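Local atomic coordinates of type III secretion system effector protein ExoU (Pseudomonas fluorescens, PDB entry 4QMK), a protein that probably acts as a patatin-like phospholipase toxin, injected by a type III secretion system and brought to the host plasma membrane by a phosphatidylinositol 4,5-bisphosphate-binding domain. Residues A[478-483]-A[533-538]; A[57-62]-A[442-447]; A[78-83]-A[416-421]; A[474-479]-A[511-516]. All blocks are in the same frame, centred on the assembly; numbering follows the deposited sequence.

Interaction 1: residues A[478-483]-A[533-538]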
loop_
_atom_site.group_PDB
_atom_site.type_symbol
_atom_site.label_atom_id
_atom_site.label_comp_id
_atom_site.label_asym_id
_atom_site.label_seq_id
_atom_site.Cartn_x
_atom_site.Cartn_y
_atom_site.Cartn_z
ATOM N N GLN A 478 20.242 -1.460 -32.986
ATOM C CA GLN A 478 19.084 -1.783 -33.819
ATOM C C GLN A 478 18.410 -3.089 -33.443
ATOM O O GLN A 478 17.186 -3.170 -33.419
ATOM C CB GLN A 478 19.442 -1.773 -35.296
ATOM C CG GLN A 478 19.851 -0.391 -35.762
ATOM C CD GLN A 478 20.337 -0.340 -37.209
ATOM O OE1 GLN A 478 20.417 -1.363 -37.940
ATOM N NE2 GLN A 478 20.655 0.875 -37.648
ATOM N N ALA A 479 19.174 -4.117 -33.131
ATOM C CA ALA A 479 18.556 -5.389 -32.810
ATOM C C ALA A 479 17.821 -5.270 -31.493
ATOM O O ALA A 479 16.749 -5.870 -31.354
ATOM C CB ALA A 479 19.600 -6.477 -32.734
ATOM N N LEU A 480 18.383 -4.526 -30.509
ATOM C CA LEU A 480 17.706 -4.366 -29.191
ATOM C C LEU A 480 16.438 -3.582 -29.377
ATOM O O LEU A 480 15.423 -3.883 -28.755
ATOM C CB LEU A 480 18.602 -3.700 -28.110
ATOM C CG LEU A 480 19.779 -4.553 -27.657
ATOM C CD1 LEU A 480 20.863 -3.750 -26.978
ATOM C CD2 LEU A 480 19.312 -5.693 -26.767
ATOM N N GLN A 481 16.483 -2.572 -30.235
ATOM C CA GLN A 481 15.269 -1.804 -30.552
ATOM C C GLN A 481 14.212 -2.722 -31.154
ATOM O O GLN A 481 13.070 -2.705 -30.717
ATOM C CB GLN A 481 15.589 -0.657 -31.471
ATOM C CG GLN A 481 14.382 0.226 -31.754
ATOM C CD GLN A 481 13.787 0.842 -30.488
ATOM O OE1 GLN A 481 14.482 1.558 -29.766
ATOM N NE2 GLN A 481 12.480 0.621 -30.246
ATOM N N ALA A 482 14.588 -3.568 -32.111
ATOM C CA ALA A 482 13.627 -4.535 -32.714
ATOM C C ALA A 482 13.027 -5.434 -31.631
ATOM O O ALA A 482 11.873 -5.789 -31.669
ATOM C CB ALA A 482 14.303 -5.393 -33.812
ATOM N N LEU A 483 13.820 -5.813 -30.665
ATOM C CA LEU A 483 13.326 -6.695 -29.592
ATOM C C LEU A 483 12.338 -5.953 -28.768
ATOM O O LEU A 483 11.279 -6.492 -28.448
ATOM C CB LEU A 483 14.461 -7.192 -28.693
ATOM C CG LEU A 483 14.030 -8.115 -27.589
ATOM C CD1 LEU A 483 13.392 -9.342 -28.203
ATOM C CD2 LEU A 483 15.208 -8.506 -26.725
ATOM N N ARG A 533 11.057 -1.815 -18.848
ATOM C CA ARG A 533 9.902 -2.616 -18.505
ATOM C C ARG A 533 9.703 -3.818 -19.424
ATOM O O ARG A 533 9.566 -4.961 -18.962
ATOM C CB ARG A 533 8.659 -1.697 -18.472
ATOM C CG ARG A 533 7.401 -2.344 -17.930
ATOM C CD ARG A 533 7.548 -2.620 -16.432
ATOM N NE ARG A 533 6.660 -3.690 -15.962
ATOM C CZ ARG A 533 6.930 -5.009 -15.999
ATOM N NH1 ARG A 533 8.073 -5.489 -16.497
ATOM N NH2 ARG A 533 6.030 -5.867 -15.528
ATOM N N ASN A 534 9.733 -3.583 -20.731
ATOM C CA ASN A 534 9.522 -4.652 -21.677
ATOM C C ASN A 534 10.561 -5.755 -21.515
ATOM O O ASN A 534 10.210 -6.933 -21.583
ATOM C CB ASN A 534 9.551 -4.120 -23.115
ATOM C CG ASN A 534 8.391 -3.254 -23.434
ATOM O OD1 ASN A 534 7.396 -3.236 -22.719
ATOM N ND2 ASN A 534 8.515 -2.492 -24.500
ATOM N N PHE A 535 11.827 -5.361 -21.336
ATOM C CA PHE A 535 12.866 -6.325 -21.120
ATOM C C PHE A 535 12.606 -7.131 -19.846
ATOM O O PHE A 535 12.764 -8.369 -19.838
ATOM C CB PHE A 535 14.286 -5.723 -21.134
ATOM C CG PHE A 535 14.728 -5.165 -22.485
ATOM C CD1 PHE A 535 14.027 -5.449 -23.675
ATOM C CD2 PHE A 535 15.902 -4.449 -22.590
ATOM C CE1 PHE A 535 14.477 -5.002 -24.899
ATOM C CE2 PHE A 535 16.341 -3.970 -23.824
ATOM C CZ PHE A 535 15.634 -4.264 -24.984
ATOM N N GLN A 536 12.154 -6.463 -18.801
ATOM C CA GLN A 536 11.830 -7.151 -17.551
ATOM C C GLN A 536 10.770 -8.231 -17.784
ATOM O O GLN A 536 10.933 -9.352 -17.332
ATOM C CB GLN A 536 11.377 -6.146 -16.474
ATOM C CG GLN A 536 12.522 -5.424 -15.787
ATOM C CD GLN A 536 13.362 -6.377 -14.932
ATOM O OE1 GLN A 536 12.828 -7.269 -14.266
ATOM N NE2 GLN A 536 14.673 -6.201 -14.949
ATOM N N GLN A 537 9.689 -7.920 -18.491
ATOM C CA GLN A 537 8.658 -8.962 -18.731
ATOM C C GLN A 537 9.267 -10.153 -19.457
ATOM O O GLN A 537 8.950 -11.307 -19.155
ATOM C CB GLN A 537 7.528 -8.508 -19.638
ATOM C CG GLN A 537 6.760 -7.279 -19.266
ATOM C CD GLN A 537 5.727 -6.950 -20.343
ATOM O OE1 GLN A 537 5.695 -5.824 -20.865
ATOM N NE2 GLN A 537 4.914 -7.942 -20.715
ATOM N N LEU A 538 10.096 -9.859 -20.458
ATOM C CA LEU A 538 10.719 -10.910 -21.226
ATOM C C LEU A 538 11.613 -11.720 -20.312
ATOM O O LEU A 538 11.617 -12.951 -20.396
ATOM C CB LEU A 538 11.501 -10.367 -22.414
ATOM C CG LEU A 538 12.221 -11.484 -23.165
ATOM C CD1 LEU A 538 11.281 -12.510 -23.766
ATOM C CD2 LEU A 538 13.120 -10.890 -24.221
#
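F535 reaches out from helix 533-544 and meets L483 and L480 with the far end of its ring. Ring atom CE1 of F535 lies 4.0 Å from L483 CD2, a methyl that arrives at a slant, neither over the face nor in the plane. Atom CZ of F535 stands 3.8 Å from the backbone oxygen of L480, which sits at the ring edge close to the ring plane, so aromatic C-H groups rather than the pi cloud face the carbonyl. The L480 side chain touches more loosely, its CD2 4.3 Å from F535 CZ. A second leucine completes this first shell: L538 CD2 is 4.0 Å from L483 CD2, the two side chains meeting at about a right angle.

The segments 478-483 and 533-538 cross at 73°, their axes 11.4 Å apart at closest approach, a separation bridged by large side chains in the all-helical part of the chain. With CG anti to the carbonyl carbon (chi1 -66°), the F535 ring is swung so that its far end comes nearer helix 464-491. Further out, L483 also packs on L503, A506 and L510 of helix 501-513, while L538 leans on I487. Polar bonds flank this apolar patch: N534 ND2 binds D484 OD1 and, one turn after N534, Q537 OE1 accepts from N491 ND2.

Interaction 2: residues A[57-62]-A[442-447]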
loop_
_atom_site.group_PDB
_atom_site.type_symbol
_atom_site.label_atom_id
_atom_site.label_comp_id
_atom_site.label_asym_id
_atom_site.label_seq_id
_atom_site.Cartn_x
_atom_site.Cartn_y
_atom_site.Cartn_z
ATOM N N VAL A 57 45.018 -0.976 -25.654
ATOM C CA VAL A 57 44.431 0.338 -25.615
ATOM C C VAL A 57 44.278 0.828 -24.187
ATOM O O VAL A 57 43.948 0.078 -23.289
ATOM C CB VAL A 57 43.084 0.340 -26.345
ATOM C CG1 VAL A 57 42.240 1.542 -26.001
ATOM C CG2 VAL A 57 43.345 0.282 -27.838
ATOM N N GLU A 58 44.494 2.117 -24.017
ATOM C CA GLU A 58 44.429 2.772 -22.726
ATOM C C GLU A 58 43.414 3.955 -22.762
ATOM O O GLU A 58 43.512 4.839 -23.597
ATOM C CB GLU A 58 45.847 3.241 -22.438
ATOM C CG GLU A 58 46.024 4.431 -21.565
ATOM C CD GLU A 58 47.479 4.910 -21.528
ATOM O OE1 GLU A 58 48.379 4.181 -22.023
ATOM O OE2 GLU A 58 47.721 6.001 -20.950
ATOM N N VAL A 59 42.455 3.948 -21.846
ATOM C CA VAL A 59 41.473 4.996 -21.747
ATOM C C VAL A 59 41.702 5.779 -20.471
ATOM O O VAL A 59 41.799 5.210 -19.430
ATOM C CB VAL A 59 40.067 4.414 -21.664
ATOM C CG1 VAL A 59 39.041 5.523 -21.558
ATOM C CG2 VAL A 59 39.776 3.521 -22.875
ATOM N N VAL A 60 41.747 7.101 -20.567
ATOM C CA VAL A 60 41.942 7.926 -19.407
ATOM C C VAL A 60 40.754 8.852 -19.266
ATOM O O VAL A 60 40.274 9.453 -20.243
ATOM C CB VAL A 60 43.237 8.738 -19.534
ATOM C CG1 VAL A 60 43.471 9.591 -18.318
ATOM C CG2 VAL A 60 44.427 7.787 -19.688
ATOM N N VAL A 61 40.259 8.940 -18.047
ATOM C CA VAL A 61 39.143 9.778 -17.743
ATOM C C VAL A 61 39.225 10.458 -16.412
ATOM O O VAL A 61 40.015 10.122 -15.581
ATOM C CB VAL A 61 37.829 9.019 -17.737
ATOM C CG1 VAL A 61 37.526 8.522 -19.127
ATOM C CG2 VAL A 61 37.856 7.905 -16.735
ATOM N N SER A 62 38.396 11.476 -16.273
ATOM C CA SER A 62 38.248 12.264 -15.081
ATOM C C SER A 62 36.881 11.878 -14.567
ATOM O O SER A 62 36.083 11.307 -15.315
ATOM C CB SER A 62 38.249 13.747 -15.467
ATOM O OG SER A 62 37.057 14.048 -16.180
ATOM N N ASN A 442 38.271 -2.566 -29.315
ATOM C CA ASN A 442 36.892 -3.031 -29.235
ATOM C C ASN A 442 36.425 -3.221 -27.784
ATOM O O ASN A 442 35.315 -2.859 -27.450
ATOM C CB ASN A 442 36.717 -4.307 -30.019
ATOM C CG ASN A 442 35.317 -4.825 -29.964
ATOM O OD1 ASN A 442 34.405 -4.192 -30.452
ATOM N ND2 ASN A 442 35.132 -5.955 -29.345
ATOM N N ASP A 443 37.271 -3.799 -26.934
ATOM C CA ASP A 443 36.932 -4.021 -25.527
ATOM C C ASP A 443 36.722 -2.712 -24.761
ATOM O O ASP A 443 35.868 -2.628 -23.887
ATOM C CB ASP A 443 38.020 -4.845 -24.840
ATOM C CG ASP A 443 38.027 -6.276 -25.286
ATOM O OD1 ASP A 443 36.944 -6.878 -25.384
ATOM O OD2 ASP A 443 39.117 -6.804 -25.544
ATOM N N ALA A 444 37.487 -1.694 -25.108
ATOM C CA ALA A 444 37.290 -0.372 -24.538
ATOM C C ALA A 444 35.924 0.176 -24.984
ATOM O O ALA A 444 35.163 0.677 -24.160
ATOM C CB ALA A 444 38.420 0.552 -24.964
ATOM N N VAL A 445 35.586 0.017 -26.265
ATOM C CA VAL A 445 34.288 0.473 -26.762
ATOM C C VAL A 445 33.163 -0.269 -26.078
ATOM O O VAL A 445 32.156 0.336 -25.704
ATOM C CB VAL A 445 34.153 0.303 -28.266
ATOM C CG1 VAL A 445 32.718 0.440 -28.702
ATOM C CG2 VAL A 445 35.026 1.297 -28.986
ATOM N N MET A 446 33.359 -1.555 -25.802
ATOM C CA MET A 446 32.319 -2.339 -25.097
ATOM C C MET A 446 32.102 -1.834 -23.668
ATOM O O MET A 446 31.026 -2.074 -23.074
ATOM C CB MET A 446 32.666 -3.840 -25.045
ATOM C CG MET A 446 32.806 -4.552 -26.376
ATOM S SD MET A 446 31.252 -5.066 -27.163
ATOM C CE MET A 446 30.704 -3.462 -27.777
ATOM N N ALA A 447 33.107 -1.169 -23.100
ATOM C CA ALA A 447 32.950 -0.605 -21.762
ATOM C C ALA A 447 32.272 0.775 -21.714
ATOM O O ALA A 447 32.005 1.267 -20.664
ATOM C CB ALA A 447 34.311 -0.517 -21.110
#
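V57 begins the contact by directing its CG1 methyl at A444, 4.1 Å from the alanine CB. That branch is anti to the backbone N (chi1 163°), while CG2 of the same valine is turned to lie beside the backbone N and does not meet the helix. E58 turns to the other face of the strand, where its OE2 forms a salt bridge with R435 NH1. V59 returns to the helix side and offers a different branch: its CG2, the methyl anti to the carbonyl carbon, stands 3.9 Å from A444 CB. The single methyl of A444 is therefore touched by two valines two positions apart, CG1 of one and CG2 of the next. These two valine methyls, V57 CG1 and V59 CG2, are themselves 4.4 Å apart, so with A444 CB they form a nearly equilateral triangle of methyl groups.

Strand 57-61 is the third of four in an antiparallel sheet, between strand 47-51 and strand 434-438, and helix 441-446 follows the last of these after a short turn and folds back against the sheet. Backbone bonds from V57 to F438, V59 to H436 and V61 to E434 tie the early strand to the late one, joining parts of the chain more than 370 residues apart. F438 itself packs on V59, A444 and A447. Farther along the strand, V61 touches L47 and does not meet the helix segment.

Interaction 3: residues A[78-83]-A[416-421]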
loop_
_atom_site.group_PDB
_atom_site.type_symbol
_atom_site.label_atom_id
_atom_site.label_comp_id
_atom_site.label_asym_id
_atom_site.label_seq_id
_atom_site.Cartn_x
_atom_site.Cartn_y
_atom_site.Cartn_z
ATOM N N GLY A 78 23.614 22.308 10.358
ATOM C CA GLY A 78 22.973 22.428 9.089
ATOM C C GLY A 78 22.942 23.847 8.556
ATOM O O GLY A 78 22.620 24.055 7.394
ATOM N N ILE A 79 23.288 24.822 9.377
ATOM C CA ILE A 79 23.200 26.192 8.973
ATOM C C ILE A 79 24.263 26.439 7.970
ATOM O O ILE A 79 24.184 27.404 7.244
ATOM C CB ILE A 79 23.283 27.183 10.203
ATOM C CG1 ILE A 79 23.187 28.648 9.760
ATOM C CG2 ILE A 79 24.572 27.031 10.991
ATOM C CD1 ILE A 79 21.871 28.939 9.080
ATOM N N ALA A 80 25.244 25.562 7.854
ATOM C CA ALA A 80 26.284 25.717 6.795
ATOM C C ALA A 80 25.818 25.271 5.398
ATOM O O ALA A 80 26.394 25.656 4.394
ATOM C CB ALA A 80 27.533 24.931 7.175
ATOM N N PHE A 81 24.801 24.443 5.322
ATOM C CA PHE A 81 24.451 23.856 4.031
ATOM C C PHE A 81 24.165 24.857 2.907
ATOM O O PHE A 81 24.417 24.567 1.732
ATOM C CB PHE A 81 23.239 22.896 4.170
ATOM C CG PHE A 81 23.543 21.593 4.835
ATOM C CD1 PHE A 81 24.676 20.886 4.513
ATOM C CD2 PHE A 81 22.618 21.005 5.694
ATOM C CE1 PHE A 81 24.934 19.639 5.096
ATOM C CE2 PHE A 81 22.842 19.755 6.245
ATOM C CZ PHE A 81 24.006 19.078 5.950
ATOM N N PRO A 82 23.591 26.016 3.244
ATOM C CA PRO A 82 23.283 26.945 2.164
ATOM C C PRO A 82 24.476 27.281 1.286
ATOM O O PRO A 82 24.326 27.347 0.063
ATOM C CB PRO A 82 22.771 28.167 2.907
ATOM C CG PRO A 82 22.042 27.576 4.055
ATOM C CD PRO A 82 22.937 26.428 4.498
ATOM N N GLY A 83 25.651 27.446 1.869
ATOM C CA GLY A 83 26.841 27.695 1.041
ATOM C C GLY A 83 27.166 26.497 0.107
ATOM O O GLY A 83 27.626 26.666 -1.052
ATOM N N ALA A 416 29.572 31.127 3.797
ATOM C CA ALA A 416 30.612 31.468 2.808
ATOM C C ALA A 416 31.860 30.541 2.932
ATOM O O ALA A 416 32.540 30.349 1.976
ATOM C CB ALA A 416 30.995 32.947 2.924
ATOM N N GLN A 417 32.141 30.003 4.116
ATOM C CA GLN A 417 33.237 29.059 4.297
ATOM C C GLN A 417 32.919 27.731 3.594
ATOM O O GLN A 417 33.774 27.115 2.950
ATOM C CB GLN A 417 33.425 28.768 5.762
ATOM C CG GLN A 417 33.967 29.929 6.540
ATOM C CD GLN A 417 35.465 29.893 6.600
ATOM O OE1 GLN A 417 36.153 30.678 5.934
ATOM N NE2 GLN A 417 35.992 28.947 7.381
ATOM N N ALA A 418 31.683 27.296 3.765
ATOM C CA ALA A 418 31.203 26.113 3.130
ATOM C C ALA A 418 31.259 26.256 1.607
ATOM O O ALA A 418 31.715 25.341 0.884
ATOM C CB ALA A 418 29.782 25.842 3.570
ATOM N N ARG A 419 30.812 27.417 1.129
ATOM C CA ARG A 419 30.763 27.696 -0.304
ATOM C C ARG A 419 32.137 27.535 -0.899
ATOM O O ARG A 419 32.310 26.862 -1.943
ATOM C CB ARG A 419 30.241 29.097 -0.545
ATOM C CG ARG A 419 30.140 29.521 -1.999
ATOM C CD ARG A 419 29.785 31.000 -2.108
ATOM N NE ARG A 419 29.398 31.386 -3.462
ATOM C CZ ARG A 419 28.510 32.338 -3.754
ATOM N NH1 ARG A 419 27.864 33.006 -2.795
ATOM N NH2 ARG A 419 28.226 32.597 -5.023
ATOM N N GLN A 420 33.115 28.133 -0.237
ATOM C CA GLN A 420 34.475 28.032 -0.701
ATOM C C GLN A 420 35.015 26.598 -0.699
ATOM O O GLN A 420 35.659 26.202 -1.648
ATOM C CB GLN A 420 35.379 28.876 0.147
ATOM C CG GLN A 420 35.226 30.340 -0.087
ATOM C CD GLN A 420 36.194 31.129 0.746
ATOM O OE1 GLN A 420 36.762 30.618 1.739
ATOM N NE2 GLN A 420 36.394 32.388 0.361
ATOM N N THR A 421 34.739 25.845 0.364
ATOM C CA THR A 421 35.282 24.537 0.544
ATOM C C THR A 421 34.761 23.619 -0.556
ATOM O O THR A 421 35.516 22.949 -1.238
ATOM C CB THR A 421 34.920 23.997 1.938
ATOM O OG1 THR A 421 35.550 24.795 2.938
ATOM C CG2 THR A 421 35.421 22.587 2.126
#
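A418 points its methyl straight at the turn formed by A80 and G83, and R419, next along helix 408-431, passes by the side of G83. The A418 CB comes 3.5 Å from A80 O, with A80 CB 4.3 Å away and G83 CA at the same distance, so one methyl is set against a carbonyl, a methyl and a bare backbone carbon. G83 presents only backbone, and its CA lies 4.1 Å from that of R419. Across this near-contact R419 CA donates a C-H to G83 O over 3.4 Å, bent to 138° at the hydrogen.

The R419 side chain starts alongside the same carbonyl, its CB 3.6 Å from G83 O. With CG anti to the backbone N (chi1 180°) and the chain extended as far as NE, it then runs away from the contact and delivers NH2 to a salt bridge with E90, near the other end of helix 81-90. On another flank of helix 408-431, T421 OG1 bonds to Q417 O at 2.9 Å; T421 N reaches that oxygen from the opposite face of the carbonyl plane.

Segment 78-83 closes the glycine-rich loop after strand 68-72 which, in patatin-like phospholipases, typically supplies the oxyanion hole, and leads into helix 81-90. Between segments 78-83 and 416-421 there are methyl contacts and a C-H...O contact but no conventional hydrogen bond; close fit, the R419-E90 ion pair and the neighbouring bond of I79 O with Q415 NE2 probably hold the helices together.

Interaction 4: residues A[474-479]-A[511-516]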
loop_
_atom_site.group_PDB
_atom_site.type_symbol
_atom_site.label_atom_id
_atom_site.label_comp_id
_atom_site.label_asym_id
_atom_site.label_seq_id
_atom_site.Cartn_x
_atom_site.Cartn_y
_atom_site.Cartn_z
ATOM N N LYS A 474 26.194 -0.073 -33.420
ATOM C CA LYS A 474 25.015 0.400 -34.136
ATOM C C LYS A 474 24.098 -0.796 -34.402
ATOM O O LYS A 474 22.897 -0.722 -34.153
ATOM C CB LYS A 474 25.360 1.075 -35.463
ATOM C CG LYS A 474 24.290 2.051 -35.881
ATOM C CD LYS A 474 24.330 2.512 -37.336
ATOM C CE LYS A 474 23.191 3.523 -37.541
ATOM N NZ LYS A 474 22.943 3.973 -38.941
ATOM N N ASP A 475 24.642 -1.909 -34.885
ATOM C CA ASP A 475 23.783 -3.044 -35.128
ATOM C C ASP A 475 23.124 -3.496 -33.842
ATOM O O ASP A 475 21.968 -3.860 -33.856
ATOM C CB ASP A 475 24.531 -4.245 -35.710
ATOM C CG ASP A 475 25.131 -3.985 -37.058
ATOM O OD1 ASP A 475 24.685 -3.080 -37.806
ATOM O OD2 ASP A 475 26.083 -4.707 -37.366
ATOM N N ALA A 476 23.841 -3.499 -32.719
ATOM C CA ALA A 476 23.223 -3.942 -31.481
ATOM C C ALA A 476 22.148 -2.994 -31.031
ATOM O O ALA A 476 21.143 -3.464 -30.543
ATOM C CB ALA A 476 24.262 -4.135 -30.400
ATOM N N GLN A 477 22.347 -1.668 -31.152
ATOM C CA GLN A 477 21.257 -0.717 -30.879
ATOM C C GLN A 477 20.044 -1.061 -31.735
ATOM O O GLN A 477 18.925 -1.001 -31.266
ATOM C CB GLN A 477 21.640 0.770 -31.160
ATOM C CG GLN A 477 22.294 1.546 -30.002
ATOM C CD GLN A 477 23.466 2.520 -30.390
ATOM O OE1 GLN A 477 23.852 2.707 -31.581
ATOM N NE2 GLN A 477 24.083 3.112 -29.334
ATOM N N GLN A 478 20.242 -1.460 -32.986
ATOM C CA GLN A 478 19.084 -1.783 -33.819
ATOM C C GLN A 478 18.410 -3.089 -33.443
ATOM O O GLN A 478 17.186 -3.170 -33.419
ATOM C CB GLN A 478 19.442 -1.773 -35.296
ATOM C CG GLN A 478 19.851 -0.391 -35.762
ATOM C CD GLN A 478 20.337 -0.340 -37.209
ATOM O OE1 GLN A 478 20.417 -1.363 -37.940
ATOM N NE2 GLN A 478 20.655 0.875 -37.648
ATOM N N ALA A 479 19.174 -4.117 -33.131
ATOM C CA ALA A 479 18.556 -5.389 -32.810
ATOM C C ALA A 479 17.821 -5.270 -31.493
ATOM O O ALA A 479 16.749 -5.870 -31.354
ATOM C CB ALA A 479 19.600 -6.477 -32.734
ATOM N N ASP A 511 20.964 -13.149 -31.148
ATOM C CA ASP A 511 22.001 -14.193 -31.028
ATOM C C ASP A 511 23.011 -14.173 -32.178
ATOM O O ASP A 511 24.185 -14.422 -31.963
ATOM C CB ASP A 511 21.380 -15.588 -31.002
ATOM C CG ASP A 511 20.755 -15.935 -29.666
ATOM O OD1 ASP A 511 20.472 -15.013 -28.791
ATOM O OD2 ASP A 511 20.542 -17.185 -29.504
ATOM N N ALA A 512 22.562 -13.904 -33.416
ATOM C CA ALA A 512 23.465 -13.953 -34.582
ATOM C C ALA A 512 24.437 -12.775 -34.586
ATOM O O ALA A 512 25.506 -12.816 -35.198
ATOM C CB ALA A 512 22.650 -13.952 -35.869
ATOM N N LEU A 513 24.059 -11.713 -33.915
ATOM C CA LEU A 513 24.911 -10.535 -33.843
ATOM C C LEU A 513 26.284 -10.817 -33.165
ATOM O O LEU A 513 27.324 -10.295 -33.574
ATOM C CB LEU A 513 24.160 -9.445 -33.078
ATOM C CG LEU A 513 24.439 -8.059 -33.515
ATOM C CD1 LEU A 513 23.846 -7.977 -34.884
ATOM C CD2 LEU A 513 23.784 -7.054 -32.589
ATOM N N ALA A 514 26.286 -11.651 -32.158
ATOM C CA ALA A 514 27.542 -12.008 -31.487
ATOM C C ALA A 514 28.698 -12.447 -32.393
ATOM O O ALA A 514 28.530 -13.275 -33.267
ATOM C CB ALA A 514 27.280 -13.087 -30.438
ATOM N N ARG A 515 29.869 -11.859 -32.177
ATOM C CA ARG A 515 31.083 -12.213 -32.912
ATOM C C ARG A 515 31.931 -13.221 -32.096
ATOM O O ARG A 515 32.792 -13.885 -32.638
ATOM C CB ARG A 515 31.927 -10.963 -33.141
ATOM C CG ARG A 515 31.197 -9.820 -33.858
ATOM C CD ARG A 515 31.879 -8.473 -33.608
ATOM N NE ARG A 515 31.692 -8.041 -32.207
ATOM C CZ ARG A 515 32.157 -6.897 -31.672
ATOM N NH1 ARG A 515 32.875 -6.025 -32.382
ATOM N NH2 ARG A 515 31.907 -6.648 -30.390
ATOM N N ARG A 516 31.631 -13.328 -30.806
ATOM C CA ARG A 516 32.388 -14.116 -29.874
ATOM C C ARG A 516 31.541 -14.248 -28.625
ATOM O O ARG A 516 30.516 -13.589 -28.521
ATOM C CB ARG A 516 33.740 -13.444 -29.572
ATOM C CG ARG A 516 33.647 -11.944 -29.270
ATOM C CD ARG A 516 34.996 -11.254 -29.029
ATOM N NE ARG A 516 35.786 -11.040 -30.235
ATOM C CZ ARG A 516 35.717 -9.962 -31.058
ATOM N NH1 ARG A 516 34.871 -8.946 -30.857
ATOM N NH2 ARG A 516 36.509 -9.898 -32.127
#
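L513 packs against D475, A476 and A479 in a helical hairpin, where helix 501-513 runs back roughly antiparallel to helix 464-491. Ahead of it, D511 faces elsewhere, its carboxylate bound at the start of helix 555-585.

L513 then makes the whole direct contact with its two methyls, which take different parts of the facing helix. CD1 lies 3.9 Å from D475 CB, touching the aliphatic base of a residue whose OD1 is drawn off to a salt bridge with R471 NH1. CD2 goes deeper, over the backbone of A476, 3.4 Å from its CA and 3.7 Å from its CB. The same methyl, L513 CD2, is 3.6 Å from A476 N and 3.8 Å from the carbonyl carbon C of D475, so it straddles the peptide link between the two residues. One turn on, A479 CB is 4.2 Å from L513 CD2. The alanines let a leucine lie close to the helix surface; its chi1 of -147° departs from a staggered value, so the fit appears somewhat forced.

Beyond L513 the chain leaves the helix. R515 turns its guanidinium toward E468 and D519, with F472 as a cation-pi partner. The carboxylates of E468 and D519, both in salt bridges with R515, probably offset its charge beside R516. R516 folds alongside, its NH1 placed 3.5 Å above the centre of the R515 guanidinium plane, and R515 CB in turn lies above the R516 guanidinium, offset toward its rim.

How the interactions relate
Interactions 1 and 4 share helix 464-491, overlapping at Q478 and A479 with centres about 13 Å apart; this helix packs on helix 533-544 in interaction 1 and on helix 501-513 in interaction 4. Interaction 2 lies about 20 Å, centre to centre, from interaction 4 and touches it, N442 OD1 to R515 NH1 at 3.1 Å, a probable hydrogen bond linking helix 441-446, which packs on the small sheet, to the end of helix 501-513. Interaction 3 stands apart, joining the patatin-like region to helix 408-431, about 46 Å from interaction 1 between centres and across the chain's centre. Its segments fall between those of interaction 2 in sequence; interactions 1 and 4 follow later. The chain therefore closes the N-terminal sheet only after traversing the patatin-like region.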